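Local coordinates for putative hydantoin racemase (Klebsiella pneumoniae subsp. pneumoniae, PDB 3QVL), which catalyses the racemisation of allantoin and probably also interconverts the D and L forms of other 5-monosubstituted hydantoins, at residues Ile45-Glu51 against Leu118-Ile124; Val74-Asp80 against Val94-Glu99; Glu51-Ala55 against Gly79-Leu83. All coordinates share one frame; numbering follows the deposited sequence.

Interaction 1: residues Ile45-Glu51 against Leu118-Ile124. With 5HY ([(4R)-2,5-dioxoimidazolidin-4-yl]acetic acid), chain C.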
ATOM      1  N   ILE A  45      -1.486  20.538 -22.942  1.00 15.26           N
ATOM      2  CA  ILE A  45      -0.723  19.435 -22.368  1.00 15.12           C
ATOM      3  C   ILE A  45      -1.552  18.151 -22.388  1.00 15.10           C
ATOM      4  O   ILE A  45      -2.540  18.022 -21.659  1.00 14.99           O
ATOM      5  CB  ILE A  45      -0.227  19.771 -20.944  1.00 15.10           C
ATOM      6  CG1 ILE A  45       0.580  21.074 -20.963  1.00 15.07           C
ATOM      7  CG2 ILE A  45       0.623  18.635 -20.393  1.00 15.07           C
ATOM      8  CD1 ILE A  45       0.515  21.863 -19.675  1.00 14.99           C
ATOM      9  N   GLU A  46      -1.137  17.216 -23.237  1.00 15.06           N
ATOM     10  CA  GLU A  46      -1.899  15.998 -23.504  1.00 15.11           C
ATOM     11  C   GLU A  46      -1.004  14.760 -23.507  1.00 15.01           C
ATOM     12  O   GLU A  46      -1.065  13.939 -24.424  1.00 15.16           O
ATOM     13  CB  GLU A  46      -2.633  16.117 -24.844  1.00 15.14           C
ATOM     14  CG  GLU A  46      -3.653  17.247 -24.907  1.00 15.50           C
ATOM     15  CD  GLU A  46      -4.260  17.422 -26.285  1.00 15.88           C
ATOM     16  OE1 GLU A  46      -3.506  17.416 -27.282  1.00 16.47           O
ATOM     17  OE2 GLU A  46      -5.496  17.577 -26.370  1.00 16.10           O
ATOM     18  N   GLY A  47      -0.172  14.636 -22.479  1.00 14.90           N
ATOM     19  CA  GLY A  47       0.744  13.507 -22.364  1.00 14.76           C
ATOM     20  C   GLY A  47       2.046  13.868 -21.678  1.00 14.70           C
ATOM     21  O   GLY A  47       2.238  15.007 -21.247  1.00 14.65           O
ATOM     22  N   HIS A  48       2.943  12.890 -21.597  1.00 14.62           N
ATOM     23  CA  HIS A  48       4.193  13.021 -20.848  1.00 14.61           C
ATOM     24  C   HIS A  48       5.208  13.925 -21.550  1.00 14.53           C
ATOM     25  O   HIS A  48       5.937  14.674 -20.893  1.00 14.47           O
ATOM     26  CB  HIS A  48       4.792  11.638 -20.572  1.00 14.61           C
ATOM     27  CG  HIS A  48       3.804  10.652 -20.026  1.00 14.92           C
ATOM     28  ND1 HIS A  48       3.576  10.495 -18.676  1.00 15.32           N
ATOM     29  CD2 HIS A  48       2.981   9.778 -20.650  1.00 14.87           C
ATOM     30  CE1 HIS A  48       2.654   9.567 -18.493  1.00 14.93           C
ATOM     31  NE2 HIS A  48       2.276   9.115 -19.676  1.00 15.57           N
ATOM     32  N   PHE A  49       5.249  13.843 -22.881  1.00 14.43           N
ATOM     33  CA  PHE A  49       6.096  14.702 -23.712  1.00 14.36           C
ATOM     34  C   PHE A  49       5.718  16.172 -23.527  1.00 14.35           C
ATOM     35  O   PHE A  49       6.587  17.019 -23.301  1.00 14.26           O
ATOM     36  CB  PHE A  49       5.984  14.276 -25.183  1.00 14.35           C
ATOM     37  CG  PHE A  49       6.698  15.181 -26.152  1.00 14.30           C
ATOM     38  CD1 PHE A  49       8.054  15.019 -26.411  1.00 14.32           C
ATOM     39  CD2 PHE A  49       6.001  16.176 -26.834  1.00 14.35           C
ATOM     40  CE1 PHE A  49       8.713  15.847 -27.321  1.00 14.42           C
ATOM     41  CE2 PHE A  49       6.648  17.006 -27.746  1.00 14.27           C
ATOM     42  CZ  PHE A  49       8.005  16.842 -27.988  1.00 14.25           C
ATOM     43  N   ASP A  50       4.419  16.458 -23.611  1.00 14.37           N
ATOM     44  CA  ASP A  50       3.893  17.804 -23.391  1.00 14.43           C
ATOM     45  C   ASP A  50       4.215  18.317 -21.987  1.00 14.49           C
ATOM     46  O   ASP A  50       4.565  19.485 -21.816  1.00 14.45           O
ATOM     47  CB  ASP A  50       2.378  17.839 -23.621  1.00 14.43           C
ATOM     48  CG  ASP A  50       1.988  17.568 -25.067  1.00 14.47           C
ATOM     49  OD1 ASP A  50       2.853  17.656 -25.965  1.00 14.64           O
ATOM     50  OD2 ASP A  50       0.797  17.271 -25.303  1.00 14.38           O
ATOM     51  N   GLU A  51       4.099  17.434 -20.993  1.00 14.59           N
ATOM     52  CA  GLU A  51       4.384  17.776 -19.596  1.00 14.75           C
ATOM     53  C   GLU A  51       5.832  18.196 -19.362  1.00 14.48           C
ATOM     54  O   GLU A  51       6.092  19.143 -18.617  1.00 14.36           O
ATOM     55  CB  GLU A  51       4.038  16.612 -18.664  1.00 14.95           C
ATOM     56  CG  GLU A  51       2.562  16.489 -18.344  1.00 16.41           C
ATOM     57  CD  GLU A  51       2.308  16.118 -16.899  1.00 18.08           C
ATOM     58  OE1 GLU A  51       2.927  15.153 -16.400  1.00 19.18           O
ATOM     59  OE2 GLU A  51       1.485  16.800 -16.260  1.00 19.27           O
ATOM     60  N   LEU A 118      -8.893  14.395 -21.917  1.00 16.33           N
ATOM     61  CA  LEU A 118      -8.386  13.318 -22.779  1.00 16.47           C
ATOM     62  C   LEU A 118      -8.075  12.034 -22.007  1.00 16.42           C
ATOM     63  O   LEU A 118      -7.475  12.095 -20.931  1.00 16.48           O
ATOM     64  CB  LEU A 118      -7.127  13.760 -23.537  1.00 16.56           C
ATOM     65  CG  LEU A 118      -7.165  14.204 -25.005  1.00 16.89           C
ATOM     66  CD1 LEU A 118      -5.748  14.217 -25.547  1.00 17.14           C
ATOM     67  CD2 LEU A 118      -8.038  13.316 -25.883  1.00 16.79           C
ATOM     68  N   PRO A 119      -8.471  10.868 -22.562  1.00 16.38           N
ATOM     69  CA  PRO A 119      -8.201   9.555 -21.959  1.00 16.29           C
ATOM     70  C   PRO A 119      -6.728   9.268 -21.652  1.00 16.16           C
ATOM     71  O   PRO A 119      -6.433   8.661 -20.622  1.00 16.17           O
ATOM     72  CB  PRO A 119      -8.718   8.577 -23.018  1.00 16.33           C
ATOM     73  CG  PRO A 119      -9.808   9.314 -23.690  1.00 16.43           C
ATOM     74  CD  PRO A 119      -9.351  10.745 -23.741  1.00 16.41           C
ATOM     75  N   ARG A 120      -5.816   9.698 -22.524  1.00 15.97           N
ATOM     76  CA  ARG A 120      -4.388   9.413 -22.337  1.00 15.79           C
ATOM     77  C   ARG A 120      -3.754  10.184 -21.169  1.00 15.77           C
ATOM     78  O   ARG A 120      -2.623   9.892 -20.770  1.00 15.77           O
ATOM     79  CB  ARG A 120      -3.600   9.625 -23.639  1.00 15.74           C
ATOM     80  CG  ARG A 120      -3.443  11.075 -24.083  1.00 15.53           C
ATOM     81  CD  ARG A 120      -2.561  11.177 -25.321  1.00 14.95           C
ATOM     82  NE  ARG A 120      -1.195  10.711 -25.072  1.00 14.66           N
ATOM     83  CZ  ARG A 120      -0.259  10.573 -26.009  1.00 14.65           C
ATOM     84  NH1 ARG A 120      -0.523  10.864 -27.277  1.00 14.47           N
ATOM     85  NH2 ARG A 120       0.948  10.139 -25.676  1.00 14.63           N
ATOM     86  N   THR A 121      -4.486  11.156 -20.628  1.00 15.73           N
ATOM     87  CA  THR A 121      -4.023  11.927 -19.473  1.00 15.75           C
ATOM     88  C   THR A 121      -4.474  11.312 -18.146  1.00 15.74           C
ATOM     89  O   THR A 121      -4.047  11.755 -17.077  1.00 15.71           O
ATOM     90  CB  THR A 121      -4.470  13.412 -19.535  1.00 15.73           C
ATOM     91  OG1 THR A 121      -5.890  13.500 -19.371  1.00 15.82           O
ATOM     92  CG2 THR A 121      -4.062  14.053 -20.859  1.00 15.77           C
ATOM     93  N   LEU A 122      -5.334  10.295 -18.215  1.00 15.74           N
ATOM     94  CA  LEU A 122      -5.825   9.613 -17.014  1.00 15.80           C
ATOM     95  C   LEU A 122      -4.693   8.971 -16.213  1.00 15.79           C
ATOM     96  O   LEU A 122      -4.707   9.005 -14.981  1.00 15.78           O
ATOM     97  CB  LEU A 122      -6.896   8.571 -17.363  1.00 15.82           C
ATOM     98  CG  LEU A 122      -8.283   9.078 -17.779  1.00 15.89           C
ATOM     99  CD1 LEU A 122      -9.059   7.986 -18.501  1.00 16.17           C
ATOM    100  CD2 LEU A 122      -9.074   9.597 -16.584  1.00 16.12           C
ATOM    101  N   ILE A 123      -3.711   8.408 -16.918  1.00 15.79           N
ATOM    102  CA  ILE A 123      -2.534   7.801 -16.288  1.00 15.87           C
ATOM    103  C   ILE A 123      -1.711   8.823 -15.490  1.00 15.90           C
ATOM    104  O   ILE A 123      -1.164   8.499 -14.433  1.00 15.91           O
ATOM    105  CB  ILE A 123      -1.645   7.028 -17.322  1.00 15.85           C
ATOM    106  CG1 ILE A 123      -0.615   6.132 -16.620  1.00 15.97           C
ATOM    107  CG2 ILE A 123      -0.971   7.979 -18.318  1.00 15.86           C
ATOM    108  CD1 ILE A 123      -1.204   4.890 -15.965  1.00 16.16           C
ATOM    109  N   ILE A 124      -1.643  10.053 -16.000  1.00 15.92           N
ATOM    110  CA  ILE A 124      -0.948  11.151 -15.324  1.00 16.04           C
ATOM    111  C   ILE A 124      -1.659  11.502 -14.013  1.00 16.06           C
ATOM    112  O   ILE A 124      -1.009  11.718 -12.986  1.00 16.08           O
ATOM    113  CB  ILE A 124      -0.818  12.399 -16.244  1.00 16.04           C
ATOM    114  CG1 ILE A 124       0.015  12.059 -17.488  1.00 16.16           C
ATOM    115  CG2 ILE A 124      -0.203  13.582 -15.489  1.00 16.09           C
ATOM    116  CD1 ILE A 124      -0.053  13.096 -18.602  1.00 16.40           C
TER
HETATM  117  C   5HY C   1      -4.627  21.035 -18.042  1.00 19.01           C
HETATM  118  N   5HY C   1      -3.643  19.910 -19.792  1.00 19.03           N
HETATM  119  O   5HY C   1      -5.172  21.328 -16.980  1.00 18.88           O
HETATM  120  CA  5HY C   1      -4.193  19.636 -18.458  1.00 19.06           C
HETATM  121  CB  5HY C   1      -5.366  18.632 -18.504  1.00 19.13           C
HETATM  122  CG  5HY C   1      -6.629  19.094 -19.250  1.00 19.38           C
HETATM  123  OAB 5HY C   1      -3.314  21.771 -21.031  1.00 18.91           O
HETATM  124  NAF 5HY C   1      -4.298  21.900 -18.999  1.00 18.97           N
HETATM  125  CAI 5HY C   1      -3.719  21.229 -20.003  1.00 19.04           C
HETATM  126  OD1 5HY C   1      -7.487  18.215 -19.474  1.00 19.89           O
HETATM  127  OD2 5HY C   1      -6.732  20.298 -19.568  1.00 19.85           O
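I124 slides antiparallel past two side chains, H48 and E51. Its CD1 sits over one face of the H48 imidazole and meets G47 C at 3.8 Å, CG1 is 3.8 Å from H48 CE1, and CG2 rests 3.6 Å from E51 OE1. I123 crosses H48 at about a right angle, its CG2 3.7 Å from H48 NE2, a nitrogen buried here with no partner in the model. R120 bends at chi3 (-63°), and E46 O stands over one face of its guanidinium; NE is 3.3 Å from that oxygen at an angle too poor for a bond, and the guanidinium is held by A228, E88 and E231 of a second subunit. L118 crosses the E46 chain at a slant, its CD1 3.5 Å from E46 OE2, and that carboxylate goes on to V148 N and to K233 of the second subunit. I45 grips the hydantoin by its backbone: N donates to OAB, and O accepts from the ring N in an almost straight bond (177°). The hydantoin-binding loop at I45, packed against the segment that follows T116 and T117, is consistent with the interdomain active-site cleft of Asp/Glu/hydantoin racemases.

Interaction 2: residues Val74-Asp80 against Val94-Glu99. Unlike the reference sequence in segment 74-80: S77 (reference Cys). With 5HY ([(4R)-2,5-dioxoimidazolidin-4-yl]acetic acid), chain C.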
ATOM      1  N   VAL A  74       1.102  29.512  -8.557  1.00 14.66           N
ATOM      2  CA  VAL A  74       0.161  28.436  -8.854  1.00 14.41           C
ATOM      3  C   VAL A  74       0.521  27.813 -10.205  1.00 14.31           C
ATOM      4  O   VAL A  74       0.707  28.529 -11.190  1.00 14.23           O
ATOM      5  CB  VAL A  74      -1.305  28.949  -8.869  1.00 14.41           C
ATOM      6  CG1 VAL A  74      -2.256  27.886  -9.408  1.00 14.21           C
ATOM      7  CG2 VAL A  74      -1.741  29.387  -7.472  1.00 14.28           C
ATOM      8  N   ILE A  75       0.637  26.486 -10.239  1.00 14.17           N
ATOM      9  CA  ILE A  75       0.840  25.759 -11.496  1.00 14.14           C
ATOM     10  C   ILE A  75      -0.516  25.262 -11.993  1.00 14.19           C
ATOM     11  O   ILE A  75      -1.103  24.336 -11.423  1.00 14.08           O
ATOM     12  CB  ILE A  75       1.855  24.600 -11.343  1.00 14.10           C
ATOM     13  CG1 ILE A  75       3.231  25.153 -10.956  1.00 14.05           C
ATOM     14  CG2 ILE A  75       1.951  23.787 -12.636  1.00 14.10           C
ATOM     15  CD1 ILE A  75       4.258  24.094 -10.610  1.00 13.91           C
ATOM     16  N   ALA A  76      -1.001  25.890 -13.063  1.00 14.29           N
ATOM     17  CA  ALA A  76      -2.398  25.763 -13.475  1.00 14.44           C
ATOM     18  C   ALA A  76      -2.709  24.751 -14.585  1.00 14.53           C
ATOM     19  O   ALA A  76      -3.490  25.037 -15.500  1.00 14.53           O
ATOM     20  CB  ALA A  76      -2.982  27.138 -13.805  1.00 14.44           C
ATOM     21  N   SER A  77      -2.080  23.582 -14.489  0.62 14.58           N
ATOM     22  CA  SER A  77      -2.399  22.426 -15.327  0.62 14.65           C
ATOM     23  C   SER A  77      -2.585  21.211 -14.423  0.62 14.73           C
ATOM     24  O   SER A  77      -1.860  21.055 -13.438  0.62 14.73           O
ATOM     25  CB  SER A  77      -1.287  22.165 -16.341  0.62 14.65           C
ATOM     26  OG  SER A  77      -1.608  21.076 -17.186  0.62 14.49           O
ATOM     27  N   PHE A  78      -3.549  20.355 -14.759  1.00 14.84           N
ATOM     28  CA  PHE A  78      -3.913  19.220 -13.894  1.00 14.95           C
ATOM     29  C   PHE A  78      -2.857  18.115 -13.717  1.00 14.99           C
ATOM     30  O   PHE A  78      -3.050  17.187 -12.930  1.00 15.25           O
ATOM     31  CB  PHE A  78      -5.258  18.628 -14.330  1.00 14.99           C
ATOM     32  CG  PHE A  78      -5.958  17.851 -13.249  1.00 15.14           C
ATOM     33  CD1 PHE A  78      -6.541  18.508 -12.167  1.00 15.32           C
ATOM     34  CD2 PHE A  78      -6.037  16.464 -13.312  1.00 15.43           C
ATOM     35  CE1 PHE A  78      -7.189  17.792 -11.163  1.00 15.27           C
ATOM     36  CE2 PHE A  78      -6.682  15.740 -12.312  1.00 15.54           C
ATOM     37  CZ  PHE A  78      -7.259  16.407 -11.237  1.00 15.39           C
ATOM     38  N   GLY A  79      -1.745  18.215 -14.434  1.00 14.93           N
ATOM     39  CA  GLY A  79      -0.627  17.303 -14.217  1.00 14.60           C
ATOM     40  C   GLY A  79       0.396  17.858 -13.242  1.00 14.33           C
ATOM     41  O   GLY A  79       1.372  17.181 -12.910  1.00 14.36           O
ATOM     42  N   ASP A  80       0.163  19.089 -12.782  1.00 14.08           N
ATOM     43  CA  ASP A  80       1.099  19.834 -11.927  1.00 13.86           C
ATOM     44  C   ASP A  80       2.558  19.736 -12.405  1.00 13.70           C
ATOM     45  O   ASP A  80       3.446  19.412 -11.611  1.00 13.64           O
ATOM     46  CB  ASP A  80       0.982  19.382 -10.460  1.00 13.84           C
ATOM     47  CG  ASP A  80      -0.404  19.616  -9.873  1.00 13.90           C
ATOM     48  OD1 ASP A  80      -1.229  20.308 -10.506  1.00 13.64           O
ATOM     49  OD2 ASP A  80      -0.664  19.104  -8.763  1.00 13.92           O
ATOM     50  N   VAL A  94       4.636  27.140  -3.880  1.00 14.32           N
ATOM     51  CA  VAL A  94       4.122  26.789  -5.202  1.00 14.08           C
ATOM     52  C   VAL A  94       3.097  25.669  -5.045  1.00 13.92           C
ATOM     53  O   VAL A  94       3.412  24.602  -4.513  1.00 13.92           O
ATOM     54  CB  VAL A  94       5.246  26.337  -6.169  1.00 14.10           C
ATOM     55  CG1 VAL A  94       4.691  26.122  -7.570  1.00 14.08           C
ATOM     56  CG2 VAL A  94       6.381  27.354  -6.206  1.00 14.00           C
ATOM     57  N   ILE A  95       1.875  25.923  -5.508  1.00 13.73           N
ATOM     58  CA  ILE A  95       0.778  24.964  -5.381  1.00 13.58           C
ATOM     59  C   ILE A  95       0.260  24.544  -6.755  1.00 13.52           C
ATOM     60  O   ILE A  95      -0.056  25.389  -7.595  1.00 13.43           O
ATOM     61  CB  ILE A  95      -0.393  25.535  -4.522  1.00 13.59           C
ATOM     62  CG1 ILE A  95       0.110  26.100  -3.182  1.00 13.58           C
ATOM     63  CG2 ILE A  95      -1.490  24.484  -4.310  1.00 13.58           C
ATOM     64  CD1 ILE A  95       0.785  25.084  -2.258  1.00 13.77           C
ATOM     65  N   GLY A  96       0.187  23.234  -6.979  1.00 13.46           N
ATOM     66  CA  GLY A  96      -0.400  22.692  -8.201  1.00 13.42           C
ATOM     67  C   GLY A  96      -1.912  22.643  -8.090  1.00 13.44           C
ATOM     68  O   GLY A  96      -2.454  22.522  -6.988  1.00 13.41           O
ATOM     69  N   ILE A  97      -2.600  22.735  -9.227  1.00 13.43           N
ATOM     70  CA  ILE A  97      -4.066  22.738  -9.214  1.00 13.47           C
ATOM     71  C   ILE A  97      -4.682  21.357  -8.968  1.00 13.54           C
ATOM     72  O   ILE A  97      -5.747  21.257  -8.362  1.00 13.55           O
ATOM     73  CB  ILE A  97      -4.698  23.430 -10.457  1.00 13.48           C
ATOM     74  CG1 ILE A  97      -4.340  22.702 -11.757  1.00 13.51           C
ATOM     75  CG2 ILE A  97      -4.306  24.905 -10.494  1.00 13.40           C
ATOM     76  CD1 ILE A  97      -5.346  22.929 -12.875  1.00 13.65           C
ATOM     77  N   ALA A  98      -4.012  20.304  -9.431  1.00 13.57           N
ATOM     78  CA  ALA A  98      -4.432  18.939  -9.119  1.00 13.70           C
ATOM     79  C   ALA A  98      -4.276  18.695  -7.624  1.00 13.79           C
ATOM     80  O   ALA A  98      -5.190  18.196  -6.968  1.00 13.76           O
ATOM     81  CB  ALA A  98      -3.626  17.929  -9.912  1.00 13.63           C
ATOM     82  N   GLU A  99      -3.110  19.074  -7.103  1.00 13.94           N
ATOM     83  CA  GLU A  99      -2.798  19.000  -5.680  1.00 14.19           C
ATOM     84  C   GLU A  99      -3.872  19.688  -4.836  1.00 14.25           C
ATOM     85  O   GLU A  99      -4.438  19.077  -3.928  1.00 14.15           O
ATOM     86  CB  GLU A  99      -1.423  19.630  -5.426  1.00 14.24           C
ATOM     87  CG  GLU A  99      -0.983  19.680  -3.967  1.00 14.66           C
ATOM     88  CD  GLU A  99       0.269  20.518  -3.762  1.00 15.03           C
ATOM     89  OE1 GLU A  99       0.472  21.502  -4.508  1.00 14.98           O
ATOM     90  OE2 GLU A  99       1.054  20.196  -2.847  1.00 15.25           O
TER
HETATM   91  C   5HY C   1      -4.627  21.035 -18.042  1.00 19.01           C
HETATM   92  N   5HY C   1      -3.643  19.910 -19.792  1.00 19.03           N
HETATM   93  O   5HY C   1      -5.172  21.328 -16.980  1.00 18.88           O
HETATM   94  CA  5HY C   1      -4.193  19.636 -18.458  1.00 19.06           C
HETATM   95  CB  5HY C   1      -5.366  18.632 -18.504  1.00 19.13           C
HETATM   96  CG  5HY C   1      -6.629  19.094 -19.250  1.00 19.38           C
HETATM   97  OAB 5HY C   1      -3.314  21.771 -21.031  1.00 18.91           O
HETATM   98  NAF 5HY C   1      -4.298  21.900 -18.999  1.00 18.97           N
HETATM   99  CAI 5HY C   1      -3.719  21.229 -20.003  1.00 19.04           C
HETATM  100  OD1 5HY C   1      -7.487  18.215 -19.474  1.00 19.89           O
HETATM  101  OD2 5HY C   1      -6.732  20.298 -19.568  1.00 19.85           O
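I97 buries more surface than any other residue here, fitting into the bend where the strand 72-75 gives way to the loop 76-80. Its CG1 takes the cramped position between backbone N and carbonyl carbon (chi1 63°), which sets it 3.4 Å from S77 O, while CG2 packs on V74 CG1. A98 comes next: its CB stands over one face of the F78 ring, a CH-pi contact 3.9 Å from the centroid, toward the rim. D80, the third, points its carboxylate at the first turn of the helix 97-108. OD1 accepts from A98 N and OD2 from E99 N, both at 3.0 Å through syn lone pairs, fixing the group's rotation; Y132 OH also binds OD2. E99 OE1 takes G96 N, the N-cap residue, and OE2 pairs with R87. Where the parallel strands 72-75 and 94-96 pair, I75 N donates to I95 O (2.9 Å); I75 O accepts from I97 N. F78 N binds O of the hydantoin at 2.9 Å, beside S77, where the reference sequence has cysteine. This is the right-handed beta-alpha-beta unit of a parallel sheet, whose strands' C-terminal ends, through S77 and F78, contribute part of the ligand pocket.

Interaction 3: residues Glu51-Ala55 against Gly79-Leu83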
ATOM      1  N   GLU A  51       4.099  17.434 -20.993  1.00 14.59           N
ATOM      2  CA  GLU A  51       4.384  17.776 -19.596  1.00 14.75           C
ATOM      3  C   GLU A  51       5.832  18.196 -19.362  1.00 14.48           C
ATOM      4  O   GLU A  51       6.092  19.143 -18.617  1.00 14.36           O
ATOM      5  CB  GLU A  51       4.038  16.612 -18.664  1.00 14.95           C
ATOM      6  CG  GLU A  51       2.562  16.489 -18.344  1.00 16.41           C
ATOM      7  CD  GLU A  51       2.308  16.118 -16.899  1.00 18.08           C
ATOM      8  OE1 GLU A  51       2.927  15.153 -16.400  1.00 19.18           O
ATOM      9  OE2 GLU A  51       1.485  16.800 -16.260  1.00 19.27           O
ATOM     10  N   ALA A  52       6.765  17.484 -19.994  1.00 14.23           N
ATOM     11  CA  ALA A  52       8.193  17.775 -19.868  1.00 14.08           C
ATOM     12  C   ALA A  52       8.532  19.160 -20.416  1.00 13.96           C
ATOM     13  O   ALA A  52       9.340  19.884 -19.831  1.00 13.83           O
ATOM     14  CB  ALA A  52       9.021  16.704 -20.564  1.00 14.09           C
ATOM     15  N   ILE A  53       7.905  19.518 -21.535  1.00 13.87           N
ATOM     16  CA  ILE A  53       8.060  20.846 -22.130  1.00 13.79           C
ATOM     17  C   ILE A  53       7.445  21.910 -21.222  1.00 13.76           C
ATOM     18  O   ILE A  53       8.070  22.940 -20.948  1.00 13.72           O
ATOM     19  CB  ILE A  53       7.437  20.909 -23.549  1.00 13.79           C
ATOM     20  CG1 ILE A  53       8.230  20.024 -24.515  1.00 13.79           C
ATOM     21  CG2 ILE A  53       7.390  22.350 -24.064  1.00 13.78           C
ATOM     22  CD1 ILE A  53       7.553  19.799 -25.848  1.00 13.96           C
ATOM     23  N   ALA A  54       6.229  21.641 -20.746  1.00 13.76           N
ATOM     24  CA  ALA A  54       5.502  22.558 -19.869  1.00 13.79           C
ATOM     25  C   ALA A  54       6.250  22.845 -18.569  1.00 13.87           C
ATOM     26  O   ALA A  54       6.219  23.973 -18.072  1.00 13.93           O
ATOM     27  CB  ALA A  54       4.115  22.017 -19.573  1.00 13.76           C
ATOM     28  N   ALA A  55       6.922  21.826 -18.033  1.00 13.89           N
ATOM     29  CA  ALA A  55       7.692  21.951 -16.793  1.00 13.95           C
ATOM     30  C   ALA A  55       8.766  23.041 -16.869  1.00 14.01           C
ATOM     31  O   ALA A  55       8.933  23.817 -15.926  1.00 14.02           O
ATOM     32  CB  ALA A  55       8.312  20.612 -16.411  1.00 13.92           C
ATOM     33  N   GLY A  79      -1.745  18.215 -14.434  1.00 14.93           N
ATOM     34  CA  GLY A  79      -0.627  17.303 -14.217  1.00 14.60           C
ATOM     35  C   GLY A  79       0.396  17.858 -13.242  1.00 14.33           C
ATOM     36  O   GLY A  79       1.372  17.181 -12.910  1.00 14.36           O
ATOM     37  N   ASP A  80       0.163  19.089 -12.782  1.00 14.08           N
ATOM     38  CA  ASP A  80       1.099  19.834 -11.927  1.00 13.86           C
ATOM     39  C   ASP A  80       2.558  19.736 -12.405  1.00 13.70           C
ATOM     40  O   ASP A  80       3.446  19.412 -11.611  1.00 13.64           O
ATOM     41  CB  ASP A  80       0.982  19.382 -10.460  1.00 13.84           C
ATOM     42  CG  ASP A  80      -0.404  19.616  -9.873  1.00 13.90           C
ATOM     43  OD1 ASP A  80      -1.229  20.308 -10.506  1.00 13.64           O
ATOM     44  OD2 ASP A  80      -0.664  19.104  -8.763  1.00 13.92           O
ATOM     45  N   PRO A  81       2.810  20.022 -13.701  1.00 13.59           N
ATOM     46  CA  PRO A  81       4.148  19.813 -14.253  1.00 13.48           C
ATOM     47  C   PRO A  81       5.205  20.704 -13.608  1.00 13.40           C
ATOM     48  O   PRO A  81       4.986  21.907 -13.428  1.00 13.33           O
ATOM     49  CB  PRO A  81       3.978  20.167 -15.737  1.00 13.47           C
ATOM     50  CG  PRO A  81       2.832  21.092 -15.776  1.00 13.55           C
ATOM     51  CD  PRO A  81       1.904  20.626 -14.693  1.00 13.58           C
ATOM     52  N   GLY A  82       6.332  20.094 -13.251  1.00 13.32           N
ATOM     53  CA  GLY A  82       7.462  20.801 -12.657  1.00 13.29           C
ATOM     54  C   GLY A  82       7.217  21.351 -11.263  1.00 13.22           C
ATOM     55  O   GLY A  82       7.863  22.318 -10.862  1.00 13.16           O
ATOM     56  N   LEU A  83       6.302  20.729 -10.520  1.00 13.16           N
ATOM     57  CA  LEU A  83       5.920  21.217  -9.190  1.00 13.10           C
ATOM     58  C   LEU A  83       7.097  21.296  -8.217  1.00 13.04           C
ATOM     59  O   LEU A  83       7.335  22.344  -7.613  1.00 13.01           O
ATOM     60  CB  LEU A  83       4.779  20.379  -8.592  1.00 13.14           C
ATOM     61  CG  LEU A  83       4.269  20.777  -7.197  1.00 13.29           C
ATOM     62  CD1 LEU A  83       3.585  22.143  -7.204  1.00 13.30           C
ATOM     63  CD2 LEU A  83       3.335  19.714  -6.640  1.00 13.48           C
TER
HETATM   64  O   HOH W   1      -0.446  18.808 -17.180  1.00 16.59           O
HETATM   65  O   HOH W   2       2.481  14.904 -13.673  1.00 21.56           O
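The loop that leads from the strand 72-75 into the helix 83-89 packs against the first turns of the helix 48-68, at the C-terminal edge of a parallel sheet, where alpha/beta folds commonly place their ligand sites. The contact has an apolar half and a watery half. In the apolar half the P81 ring leans on the helix: its CG meets A54 CB at 4.1 Å, and its CB lies 3.7 Å from E51 O, the carbonyl that also takes the helical bond from A55 N. P9 of the same chain packs on both A54 and P81. One residue further on, A55 CB sits 3.8 Å from G82 N, and the backbones approach closely, with the CA atoms of A55 and G82 only 4.3 Å apart. G82, with positive phi (68°), is the third residue of the type II turn from D80 to L83 and the N-cap of the next helix. In the watery half, E51 bends at chi2 (-140°) and carries its carboxylate to G79, OE2 reaching G79 CA at 3.0 Å, an approach the glycine allows. No direct hydrogen bond crosses the contact. Instead one water donates to E51 OE2 and accepts weakly from G79 N, while another donates both to E51 OE1 (2.8 Å) and to G79 O (2.6 Å). Each carboxylate oxygen is thus bridged to a different backbone group of one residue. The arrangement is that of a strand-to-helix loop with glycines at 79 and 82, packed on the neighbouring helix of an alpha/beta domain and bordering the ligand pocket.

How the interactions relate
The three contacts illustrate how chemistry follows depth in an alpha/beta enzyme. Interaction 2, wholly buried near the centre of the chain, combines strand pairing with a carboxylate that accepts two backbone N-H groups of the first helical turn. Interactions 1 and 3 lie farther out, are partly buried and have no direct hydrogen bond between their segments; one relies on side-chain packing with charges turned to a second subunit, the other on packing and bridging waters. E51 joins these two on the helix 48-68, whereas G79 and D80 are common to interactions 2 and 3. Interactions 1 and 2 both touch the hydantoin, and I45 CD1 packs on S77 OG at 3.4 Å.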